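Local structure of HepC.19480.a.B1 (Helicobacter pylori, 6MTZ) at residues R49-E52 with I53-I57; I128-E131 with F132-H136; N219-F222 with R223-I227; D234-M238 with D239-S243. The protein is of unknown function but is probably a metal-dependent phosphoesterase of the DHH/DHHA1 family. One frame throughout, in Å; residues are numbered along the deposited sequence.

Interaction 1 (R49-E52 with I53-I57); sequences RIYE and ILNAI
Helix 43-59 links two parallel strands of the N-terminal sheet, 35-39 and 64-70, in a beta-alpha-beta crossover, and its middle turns bring Ile50 against Leu54 and Tyr51 alongside Asn55. Ile50 and Leu54 lie side by side and point the same way, with CG2 of Ile50 4.0 Å from CD1 of Leu54. That methyl of Ile50 is the branch beside the carbonyl carbon, on the side from which Leu54 rises one turn later. Ile53 folds back over the main chain: its CG1, beside its own backbone N (chi1 -76°), sits 3.3 Å from Arg49 O, the same oxygen that accepts from Ile53 N at 2.9 Å. The Tyr51 ring and the Asn55 amide run alongside each other with their planes 74° apart, so they do not stack. One turn of helix is also bridged by charge. Arg49 NH1 donates to Glu52 OE1 at 2.6 Å, meeting its syn lone pair with the oxygen nearly in the guanidinium plane. The other guanidinium nitrogens are held as well, NE by Asn39 O and NH2 by Glu45, which should fix the rotation of the group. Around the helix, Ile53 and Ala56 pack on Tyr12 and Tyr38 of strands 10-15 and 35-39, while Ile50 and Leu54 meet helix 76-85.

Interaction 2 (I128-E131 with F132-H136); sequences IVYE and FLKKH. With EDO (1,2-ethanediol), chain C.
Lys134 sets its CB over one face of the Tyr130 ring, displaced toward the rim. CG of Lys134 is anti to the backbone N (chi1 -172°), and a bend at chi2 (68°) then takes the chain past the hydroxyl, bringing CD to 3.6 Å from Tyr130 OH. The two side chains point the same way, and a water bridges their ends: it donates to Tyr130 OH at 2.7 Å and accepts from Lys134 NZ at 2.7 Å. The phenol oxygen is bonded to Glu149 of helix 145-159 as well. All this lies on helix 125-136, which follows the last strand of the parallel sheet, 117-119. On its buried side Val129 and Leu133 run side by side, CG1 of Val129 3.7 Å from CD1 of Leu133, next to helix 19-29. Glu131 extends away from the helix to a salt bridge with Arg123 through OE2, while OE1 accepts from O2 of an ethanediol, probably from the crystallisation liquor, at 2.9 Å. At the end of the helix, the imidazole of His136 turns back so that ND1 donates to Phe132 O at 2.9 Å, the acceptor lying close to the ring plane.

Interaction 3 (N219-F222 with R223-I227); sequences NDLF and RLKKI
Phe222 and Lys226, one turn apart on helix 213-228, cross obliquely: the lysine chain, extended beyond CG, passes the far end of the ring, with CE 3.5 Å from Phe222 CE2. The ring is carried there by a chi1 of -177°, which lays CG beside the carbonyl carbon, toward the following turn. Leu221 and Lys225 also meet at a slant, on another side of the helix. Here the leucine CD1 rests 3.7 Å from Lys225 CG, and a bend at chi3 (63°) redirects the lysine so that its ammonium reaches Glu183. Leu224 curls back onto the main chain, its CG 3.3 Å from Asp220 O, the oxygen that also accepts from Leu224 N at 3.2 Å. One residue earlier a water stands in for the direct bond, donating to Asn219 O at 2.9 Å and accepting from Arg223 N at 3.0 Å. Both lysines thus pack by their methylenes while their charged ends go elsewhere, that of Lys226 to Glu236 O. Leu221 and Lys225 lie against helix 190-203, whereas Phe222, Lys225 and Lys226 meet Met238 at the start of helix 238-251.

Interaction 4 (D234-M238 with D239-S243); sequences DTETM and DNISS
Thr237 caps the start of helix 238-251, its OG1 accepting from Asn240 N at 3.3 Å. With chi1 at 66°, OG1 lies between the backbone N and the carbonyl carbon, turned in under the first turn of the helix. Asn240 swings its amide toward the same residue without completing a direct capping box: a water accepts from Asn240 ND2 at 2.9 Å and from Thr237 N at 3.0 Å, bridging the pair. Asp239 takes the same kind of chi1 (52°), which folds its carboxylate back toward the cap and leaves OD1 3.0 Å from Thr237 OG1. Glu236 and Ile241 occupy the two positions of a hydrophobic staple, here made by the aliphatic part of the glutamate. The side chains cross at about a right angle, CB of Glu236 3.5 Å from CG1 of Ile241, while Glu236 OE1 bonds to Asp232 N in the preceding loop. Ile241 CG1 also presses close to Thr237 O, at 3.1 Å. Met238, bent at chi2 and chi3, sends its end toward Phe222, Lys225 and Lys226 of helix 213-228. Further on, Ser243 OG donates to Asp239 O at 2.6 Å on a lone pair, and Ser243 N reaches the same oxygen. Of the amides at the helix start, that of Asn240 is met by the Thr237 hydroxyl and that of Thr237 by a water, and the Asp239 carboxylate, near the N-terminal end of the helix, would probably be stabilised by the helix dipole.

Overall arrangement
The four contacts are all local. Interactions 1 and 2 lie on two helices of the N-terminal parallel-sheet domain, their centres about 23 Å apart, and each sets apolar residues against sheet and helix neighbours, with charged side chains tied into salt bridges. Interactions 3 and 4 are further away, interaction 4 about 36 Å from interaction 1 between centres. These two touch: residues 219-227 and 234-243 belong to consecutive helices and their connecting loop, joined by a salt bridge from Arg223 to Asp234 and by Lys226. Interaction 4 is the surface contact, set apart by its N-cap bond; the other three are partly buried. A direct salt bridge between neighbouring turns is found in interaction 1.

Interaction 1 (R49-E52 with I53-I57)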
loop_
_atom_site.group_PDB
_atom_site.type_symbol
_atom_site.label_atom_id
_atom_site.label_comp_id
_atom_site.label_asym_id
_atom_site.label_seq_id
_atom_site.Cartn_x
_atom_site.Cartn_y
_atom_site.Cartn_z
ATOM N N ARG A 49 10.903 4.199 -1.467
ATOM C CA ARG A 49 10.248 4.953 -0.407
ATOM C C ARG A 49 11.252 5.801 0.361
ATOM O O ARG A 49 10.916 6.904 0.802
ATOM C CB ARG A 49 9.487 4.016 0.533
ATOM C CG ARG A 49 8.458 3.062 -0.132
ATOM C CD ARG A 49 7.381 3.778 -0.960
ATOM N NE ARG A 49 6.536 2.823 -1.681
ATOM C CZ ARG A 49 5.951 3.061 -2.856
ATOM N NH1 ARG A 49 6.102 4.229 -3.451
ATOM N NH2 ARG A 49 5.209 2.125 -3.440
ATOM N N ILE A 50 12.494 5.328 0.503
ATOM C CA ILE A 50 13.483 6.129 1.214
ATOM C C ILE A 50 13.812 7.377 0.409
ATOM O O ILE A 50 13.942 8.476 0.962
ATOM C CB ILE A 50 14.731 5.284 1.537
ATOM C CG1 ILE A 50 14.416 4.311 2.676
ATOM C CG2 ILE A 50 15.893 6.166 1.941
ATOM C CD1 ILE A 50 15.398 3.187 2.813
ATOM N N TYR A 51 13.888 7.240 -0.915
ATOM C CA TYR A 51 14.083 8.405 -1.768
ATOM C C TYR A 51 12.907 9.365 -1.651
ATOM O O TYR A 51 13.095 10.580 -1.516
ATOM C CB TYR A 51 14.287 7.962 -3.217
ATOM C CG TYR A 51 14.402 9.102 -4.197
ATOM C CD1 TYR A 51 15.630 9.696 -4.459
ATOM C CD2 TYR A 51 13.278 9.585 -4.868
ATOM C CE1 TYR A 51 15.739 10.746 -5.363
ATOM C CE2 TYR A 51 13.378 10.633 -5.769
ATOM C CZ TYR A 51 14.610 11.208 -6.014
ATOM O OH TYR A 51 14.714 12.246 -6.912
ATOM N N GLU A 52 11.682 8.838 -1.729
ATOM C CA GLU A 52 10.486 9.663 -1.574
ATOM C C GLU A 52 10.507 10.446 -0.271
ATOM O O GLU A 52 10.145 11.626 -0.238
ATOM C CB GLU A 52 9.238 8.785 -1.585
ATOM C CG GLU A 52 8.629 8.490 -2.913
ATOM C CD GLU A 52 7.423 7.578 -2.741
ATOM O OE1 GLU A 52 7.450 6.449 -3.272
ATOM O OE2 GLU A 52 6.465 7.974 -2.049
ATOM N N ILE A 53 10.889 9.786 0.823
ATOM C CA ILE A 53 10.867 10.421 2.139
ATOM C C ILE A 53 11.910 11.532 2.216
ATOM O O ILE A 53 11.611 12.651 2.651
ATOM C CB ILE A 53 11.062 9.363 3.241
ATOM C CG1 ILE A 53 9.761 8.580 3.436
ATOM C CG2 ILE A 53 11.511 10.008 4.549
ATOM C CD1 ILE A 53 9.892 7.330 4.266
ATOM N N LEU A 54 13.139 11.255 1.765
ATOM C CA LEU A 54 14.181 12.278 1.794
ATOM C C LEU A 54 13.835 13.439 0.869
ATOM O O LEU A 54 14.154 14.599 1.164
ATOM C CB LEU A 54 15.530 11.673 1.406
ATOM C CG LEU A 54 16.142 10.625 2.338
ATOM C CD1 LEU A 54 17.299 9.914 1.663
ATOM C CD2 LEU A 54 16.604 11.274 3.612
ATOM N N ASN A 55 13.183 13.144 -0.257
ATOM C CA ASN A 55 12.754 14.204 -1.165
ATOM C C ASN A 55 11.717 15.091 -0.494
ATOM O O ASN A 55 11.826 16.322 -0.521
ATOM C CB ASN A 55 12.194 13.593 -2.451
ATOM C CG ASN A 55 12.019 14.607 -3.558
ATOM O OD1 ASN A 55 12.061 15.817 -3.331
ATOM N ND2 ASN A 55 11.817 14.113 -4.776
ATOM N N ALA A 56 10.705 14.478 0.129
ATOM C CA ALA A 56 9.688 15.257 0.828
ATOM C C ALA A 56 10.302 16.116 1.931
ATOM O O ALA A 56 9.887 17.263 2.138
ATOM C CB ALA A 56 8.616 14.328 1.401
ATOM N N ILE A 57 11.300 15.588 2.644
ATOM C CA ILE A 57 11.909 16.357 3.727
ATOM C C ILE A 57 12.700 17.534 3.167
ATOM O O ILE A 57 12.666 18.638 3.724
ATOM C CB ILE A 57 12.773 15.441 4.619
ATOM C CG1 ILE A 57 11.881 14.528 5.456
ATOM C CG2 ILE A 57 13.682 16.260 5.533
ATOM C CD1 ILE A 57 12.639 13.645 6.409
#

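Interaction 2 (I128-E131 with F132-H136)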
loop_
_atom_site.group_PDB
_atom_site.type_symbol
_atom_site.label_atom_id
_atom_site.label_comp_id
_atom_site.label_asym_id
_atom_site.label_seq_id
_atom_site.Cartn_x
_atom_site.Cartn_y
_atom_site.Cartn_z
ATOM N N ILE A 128 7.459 -3.406 19.274
ATOM C CA ILE A 128 8.633 -2.541 19.370
ATOM C C ILE A 128 8.249 -1.081 19.114
ATOM O O ILE A 128 8.616 -0.187 19.882
ATOM C CB ILE A 128 9.736 -3.006 18.398
ATOM C CG1 ILE A 128 10.167 -4.444 18.689
ATOM C CG2 ILE A 128 10.935 -2.068 18.477
ATOM C CD1 ILE A 128 11.093 -5.007 17.633
ATOM N N VAL A 129 7.508 -0.816 18.028
ATOM C CA VAL A 129 7.056 0.549 17.749
ATOM C C VAL A 129 6.273 1.101 18.931
ATOM O O VAL A 129 6.508 2.228 19.383
ATOM C CB VAL A 129 6.205 0.601 16.467
ATOM C CG1 VAL A 129 5.580 2.004 16.310
ATOM C CG2 VAL A 129 7.048 0.242 15.251
ATOM N N TYR A 130 5.313 0.321 19.437
ATOM C CA TYR A 130 4.449 0.831 20.494
ATOM C C TYR A 130 5.264 1.232 21.718
ATOM O O TYR A 130 5.089 2.325 22.274
ATOM C CB TYR A 130 3.379 -0.194 20.885
ATOM C CG TYR A 130 2.550 0.333 22.041
ATOM C CD1 TYR A 130 1.678 1.388 21.852
ATOM C CD2 TYR A 130 2.712 -0.170 23.338
ATOM C CE1 TYR A 130 0.930 1.911 22.921
ATOM C CE2 TYR A 130 1.976 0.344 24.418
ATOM C CZ TYR A 130 1.096 1.390 24.203
ATOM O OH TYR A 130 0.365 1.917 25.249
ATOM N N GLU A 131 6.180 0.368 22.140
ATOM C CA GLU A 131 6.921 0.665 23.361
ATOM C C GLU A 131 7.884 1.824 23.147
ATOM O O GLU A 131 8.058 2.663 24.038
ATOM C CB GLU A 131 7.620 -0.602 23.865
ATOM C CG GLU A 131 6.633 -1.421 24.729
ATOM C CD GLU A 131 6.922 -2.914 24.858
ATOM O OE1 GLU A 131 6.063 -3.603 25.446
ATOM O OE2 GLU A 131 7.971 -3.405 24.392
ATOM N N PHE A 132 8.463 1.937 21.951
ATOM C CA PHE A 132 9.316 3.089 21.665
ATOM C C PHE A 132 8.516 4.391 21.661
ATOM O O PHE A 132 8.939 5.390 22.252
ATOM C CB PHE A 132 10.044 2.899 20.328
ATOM C CG PHE A 132 10.777 4.125 19.864
ATOM C CD1 PHE A 132 12.042 4.433 20.373
ATOM C CD2 PHE A 132 10.223 4.961 18.915
ATOM C CE1 PHE A 132 12.728 5.557 19.934
ATOM C CE2 PHE A 132 10.902 6.102 18.478
ATOM C CZ PHE A 132 12.139 6.403 18.990
ATOM N N LEU A 133 7.369 4.415 20.976
ATOM C CA LEU A 133 6.584 5.648 20.943
ATOM C C LEU A 133 6.034 5.983 22.326
ATOM O O LEU A 133 6.068 7.146 22.749
ATOM C CB LEU A 133 5.447 5.534 19.912
ATOM C CG LEU A 133 5.916 5.357 18.465
ATOM C CD1 LEU A 133 4.743 5.440 17.480
ATOM C CD2 LEU A 133 6.982 6.400 18.127
ATOM N N LYS A 134 5.526 4.980 23.049
ATOM C CA LYS A 134 4.939 5.245 24.362
ATOM C C LYS A 134 5.972 5.822 25.323
ATOM O O LYS A 134 5.652 6.699 26.135
ATOM C CB LYS A 134 4.329 3.965 24.938
ATOM C CG LYS A 134 3.521 4.173 26.216
ATOM C CD LYS A 134 2.224 4.962 25.989
ATOM C CE LYS A 134 1.482 5.170 27.325
ATOM N NZ LYS A 134 0.152 5.880 27.194
ATOM N N LYS A 135 7.222 5.348 25.243
ATOM C CA LYS A 135 8.254 5.860 26.140
ATOM C C LYS A 135 8.547 7.335 25.892
ATOM O O LYS A 135 8.935 8.049 26.828
ATOM C CB LYS A 135 9.546 5.038 26.019
ATOM C CG LYS A 135 9.455 3.646 26.649
ATOM C CD LYS A 135 10.711 3.261 27.400
ATOM C CE LYS A 135 11.534 2.229 26.673
ATOM N NZ LYS A 135 12.568 1.641 27.586
ATOM N N HIS A 136 8.337 7.821 24.663
ATOM C CA HIS A 136 8.808 9.148 24.278
ATOM C C HIS A 136 7.711 10.156 23.966
ATOM O O HIS A 136 7.970 11.355 24.074
ATOM C CB HIS A 136 9.761 9.044 23.070
ATOM C CG HIS A 136 11.014 8.293 23.396
ATOM N ND1 HIS A 136 11.181 6.957 23.102
ATOM C CD2 HIS A 136 12.117 8.665 24.091
ATOM C CE1 HIS A 136 12.351 6.548 23.565
ATOM N NE2 HIS A 136 12.936 7.565 24.173
HETATM C C1 EDO C . 1.084 -4.121 24.804
HETATM O O1 EDO C . 1.079 -5.481 25.259
HETATM C C2 EDO C . 2.477 -3.745 24.298
HETATM O O2 EDO C . 3.204 -3.004 25.285
HETATM O O HOH W 1 -1.026 4.253 25.323
#

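Interaction 3 (N219-F222 with R223-I227)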
loop_
_atom_site.group_PDB
_atom_site.type_symbol
_atom_site.label_atom_id
_atom_site.label_comp_id
_atom_site.label_asym_id
_atom_site.label_seq_id
_atom_site.Cartn_x
_atom_site.Cartn_y
_atom_site.Cartn_z
ATOM N N ASN A 219 -16.556 -13.962 11.224
ATOM C CA ASN A 219 -17.821 -14.051 10.510
ATOM C C ASN A 219 -18.421 -12.687 10.178
ATOM O O ASN A 219 -19.365 -12.628 9.382
ATOM C CB ASN A 219 -18.828 -14.870 11.322
ATOM C CG ASN A 219 -18.531 -16.344 11.295
ATOM O OD1 ASN A 219 -17.913 -16.841 10.352
ATOM N ND2 ASN A 219 -18.953 -17.058 12.335
ATOM N N ASP A 220 -17.904 -11.603 10.767
ATOM C CA ASP A 220 -18.399 -10.251 10.519
ATOM C C ASP A 220 -17.593 -9.509 9.476
ATOM O O ASP A 220 -18.055 -8.477 8.975
ATOM C CB ASP A 220 -18.368 -9.393 11.805
ATOM C CG ASP A 220 -19.564 -9.635 12.722
ATOM O OD1 ASP A 220 -20.405 -10.514 12.433
ATOM O OD2 ASP A 220 -19.648 -8.935 13.755
ATOM N N LEU A 221 -16.396 -10.000 9.157
ATOM C CA LEU A 221 -15.431 -9.203 8.402
ATOM C C LEU A 221 -15.925 -8.858 7.000
ATOM O O LEU A 221 -15.738 -7.726 6.540
ATOM C CB LEU A 221 -14.103 -9.953 8.321
ATOM C CG LEU A 221 -13.023 -9.286 7.481
ATOM C CD1 LEU A 221 -12.757 -7.858 7.930
ATOM C CD2 LEU A 221 -11.757 -10.101 7.575
ATOM N N PHE A 222 -16.533 -9.825 6.296
ATOM C CA PHE A 222 -16.908 -9.613 4.897
ATOM C C PHE A 222 -17.862 -8.432 4.763
ATOM O O PHE A 222 -17.645 -7.529 3.943
ATOM C CB PHE A 222 -17.536 -10.890 4.315
ATOM C CG PHE A 222 -17.887 -10.795 2.831
ATOM C CD1 PHE A 222 -16.888 -10.840 1.858
ATOM C CD2 PHE A 222 -19.212 -10.709 2.415
ATOM C CE1 PHE A 222 -17.199 -10.776 0.501
ATOM C CE2 PHE A 222 -19.547 -10.647 1.042
ATOM C CZ PHE A 222 -18.538 -10.679 0.091
ATOM N N ARG A 223 -18.905 -8.405 5.599
ATOM C CA ARG A 223 -19.854 -7.297 5.575
ATOM C C ARG A 223 -19.160 -5.994 5.948
ATOM O O ARG A 223 -19.407 -4.950 5.333
ATOM C CB ARG A 223 -21.030 -7.593 6.524
ATOM C CG ARG A 223 -22.135 -6.534 6.512
ATOM C CD ARG A 223 -23.380 -6.925 7.335
ATOM N NE ARG A 223 -24.366 -5.850 7.269
ATOM C CZ ARG A 223 -25.335 -5.777 6.361
ATOM N NH1 ARG A 223 -25.487 -6.745 5.476
ATOM N NH2 ARG A 223 -26.161 -4.738 6.349
ATOM N N LEU A 224 -18.248 -6.047 6.927
ATOM C CA LEU A 224 -17.487 -4.855 7.301
ATOM C C LEU A 224 -16.664 -4.324 6.135
ATOM O O LEU A 224 -16.577 -3.108 5.936
ATOM C CB LEU A 224 -16.563 -5.151 8.490
ATOM C CG LEU A 224 -17.210 -5.411 9.847
ATOM C CD1 LEU A 224 -16.112 -5.676 10.904
ATOM C CD2 LEU A 224 -18.101 -4.230 10.253
ATOM N N LYS A 225 -16.034 -5.217 5.368
ATOM C CA LYS A 225 -15.240 -4.779 4.225
ATOM C C LYS A 225 -16.105 -4.068 3.195
ATOM O O LYS A 225 -15.697 -3.042 2.635
ATOM C CB LYS A 225 -14.525 -5.970 3.577
ATOM C CG LYS A 225 -13.518 -6.687 4.486
ATOM C CD LYS A 225 -12.959 -7.938 3.767
ATOM C CE LYS A 225 -12.179 -7.540 2.506
ATOM N NZ LYS A 225 -11.455 -8.721 1.882
ATOM N N LYS A 226 -17.280 -4.630 2.899
ATOM C CA LYS A 226 -18.188 -3.998 1.947
ATOM C C LYS A 226 -18.551 -2.590 2.397
ATOM O O LYS A 226 -18.647 -1.672 1.574
ATOM C CB LYS A 226 -19.465 -4.833 1.781
ATOM C CG LYS A 226 -19.326 -6.056 0.913
ATOM C CD LYS A 226 -20.728 -6.612 0.599
ATOM C CE LYS A 226 -20.700 -7.664 -0.469
ATOM N NZ LYS A 226 -22.046 -8.218 -0.774
ATOM N N ILE A 227 -18.743 -2.402 3.705
ATOM C CA ILE A 227 -19.108 -1.087 4.213
ATOM C C ILE A 227 -17.908 -0.155 4.192
ATOM O O ILE A 227 -18.027 1.019 3.820
ATOM C CB ILE A 227 -19.712 -1.212 5.622
ATOM C CG1 ILE A 227 -21.104 -1.834 5.523
ATOM C CG2 ILE A 227 -19.822 0.143 6.286
ATOM C CD1 ILE A 227 -21.625 -2.256 6.828
HETATM O O HOH W 2 -19.921 -10.804 7.180
#

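Interaction 4 (D234-M238 with D239-S243)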
loop_
_atom_site.group_PDB
_atom_site.type_symbol
_atom_site.label_atom_id
_atom_site.label_comp_id
_atom_site.label_asym_id
_atom_site.label_seq_id
_atom_site.Cartn_x
_atom_site.Cartn_y
_atom_site.Cartn_z
ATOM N N ASP A 234 -26.270 -4.847 1.486
ATOM C CA ASP A 234 -27.583 -5.442 1.310
ATOM C C ASP A 234 -28.109 -5.319 -0.111
ATOM O O ASP A 234 -29.119 -5.944 -0.427
ATOM C CB ASP A 234 -28.574 -4.808 2.298
ATOM C CG ASP A 234 -28.238 -5.142 3.733
ATOM O OD1 ASP A 234 -27.861 -6.318 3.969
ATOM O OD2 ASP A 234 -28.315 -4.241 4.608
ATOM N N THR A 235 -27.474 -4.521 -0.972
ATOM C CA THR A 235 -27.903 -4.455 -2.366
ATOM C C THR A 235 -26.778 -4.604 -3.381
ATOM O O THR A 235 -27.060 -4.553 -4.578
ATOM C CB THR A 235 -28.639 -3.132 -2.664
ATOM O OG1 THR A 235 -27.751 -2.020 -2.476
ATOM C CG2 THR A 235 -29.893 -2.964 -1.779
ATOM N N GLU A 236 -25.522 -4.781 -2.960
ATOM C CA GLU A 236 -24.408 -4.798 -3.902
ATOM C C GLU A 236 -23.472 -5.976 -3.644
ATOM O O GLU A 236 -23.230 -6.351 -2.492
ATOM C CB GLU A 236 -23.617 -3.481 -3.825
ATOM C CG GLU A 236 -24.481 -2.239 -4.046
ATOM C CD GLU A 236 -23.700 -0.946 -3.904
ATOM O OE1 GLU A 236 -23.053 -0.741 -2.858
ATOM O OE2 GLU A 236 -23.735 -0.130 -4.846
ATOM N N THR A 237 -22.934 -6.546 -4.723
ATOM C CA THR A 237 -21.914 -7.581 -4.599
ATOM C C THR A 237 -20.546 -6.964 -4.343
ATOM O O THR A 237 -20.300 -5.787 -4.620
ATOM C CB THR A 237 -21.814 -8.440 -5.865
ATOM O OG1 THR A 237 -21.338 -7.622 -6.943
ATOM C CG2 THR A 237 -23.166 -9.079 -6.220
ATOM N N MET A 238 -19.638 -7.791 -3.826
ATOM C CA MET A 238 -18.299 -7.300 -3.521
ATOM C C MET A 238 -17.578 -6.869 -4.789
ATOM O O MET A 238 -16.905 -5.831 -4.809
ATOM C CB MET A 238 -17.509 -8.375 -2.783
ATOM C CG MET A 238 -16.068 -7.989 -2.505
ATOM S SD MET A 238 -15.933 -6.499 -1.491
ATOM C CE MET A 238 -15.942 -7.209 0.143
ATOM N N ASP A 239 -17.746 -7.632 -5.880
ATOM C CA ASP A 239 -17.053 -7.290 -7.119
ATOM C C ASP A 239 -17.554 -5.964 -7.693
ATOM O O ASP A 239 -16.757 -5.199 -8.243
ATOM C CB ASP A 239 -17.148 -8.442 -8.145
ATOM C CG ASP A 239 -18.582 -8.917 -8.392
ATOM O OD1 ASP A 239 -19.328 -8.211 -9.095
ATOM O OD2 ASP A 239 -18.963 -10.008 -7.905
ATOM N N ASN A 240 -18.833 -5.620 -7.518
ATOM C CA ASN A 240 -19.230 -4.279 -7.954
ATOM C C ASN A 240 -18.843 -3.202 -6.950
ATOM O O ASN A 240 -18.562 -2.066 -7.347
ATOM C CB ASN A 240 -20.724 -4.227 -8.250
ATOM C CG ASN A 240 -21.071 -5.004 -9.494
ATOM O OD1 ASN A 240 -20.270 -5.086 -10.425
ATOM N ND2 ASN A 240 -22.244 -5.610 -9.509
ATOM N N ILE A 241 -18.827 -3.521 -5.655
ATOM C CA ILE A 241 -18.406 -2.531 -4.669
ATOM C C ILE A 241 -16.937 -2.180 -4.864
ATOM O O ILE A 241 -16.562 -1.001 -4.830
ATOM C CB ILE A 241 -18.687 -3.047 -3.253
ATOM C CG1 ILE A 241 -20.212 -3.132 -3.054
ATOM C CG2 ILE A 241 -18.011 -2.146 -2.185
ATOM C CD1 ILE A 241 -20.590 -3.903 -1.816
ATOM N N SER A 242 -16.092 -3.190 -5.099
ATOM C CA SER A 242 -14.665 -2.939 -5.290
ATOM C C SER A 242 -14.412 -2.146 -6.567
ATOM O O SER A 242 -13.656 -1.168 -6.561
ATOM C CB SER A 242 -13.898 -4.267 -5.330
ATOM O OG SER A 242 -12.578 -4.076 -5.812
ATOM N N SER A 243 -15.017 -2.572 -7.688
ATOM C CA SER A 243 -14.761 -1.871 -8.948
ATOM C C SER A 243 -15.314 -0.454 -8.902
ATOM O O SER A 243 -14.679 0.472 -9.407
ATOM C CB SER A 243 -15.338 -2.654 -10.135
ATOM O OG SER A 243 -16.619 -3.184 -9.842
HETATM O O HOH W 3 -23.994 -5.323 -7.195
#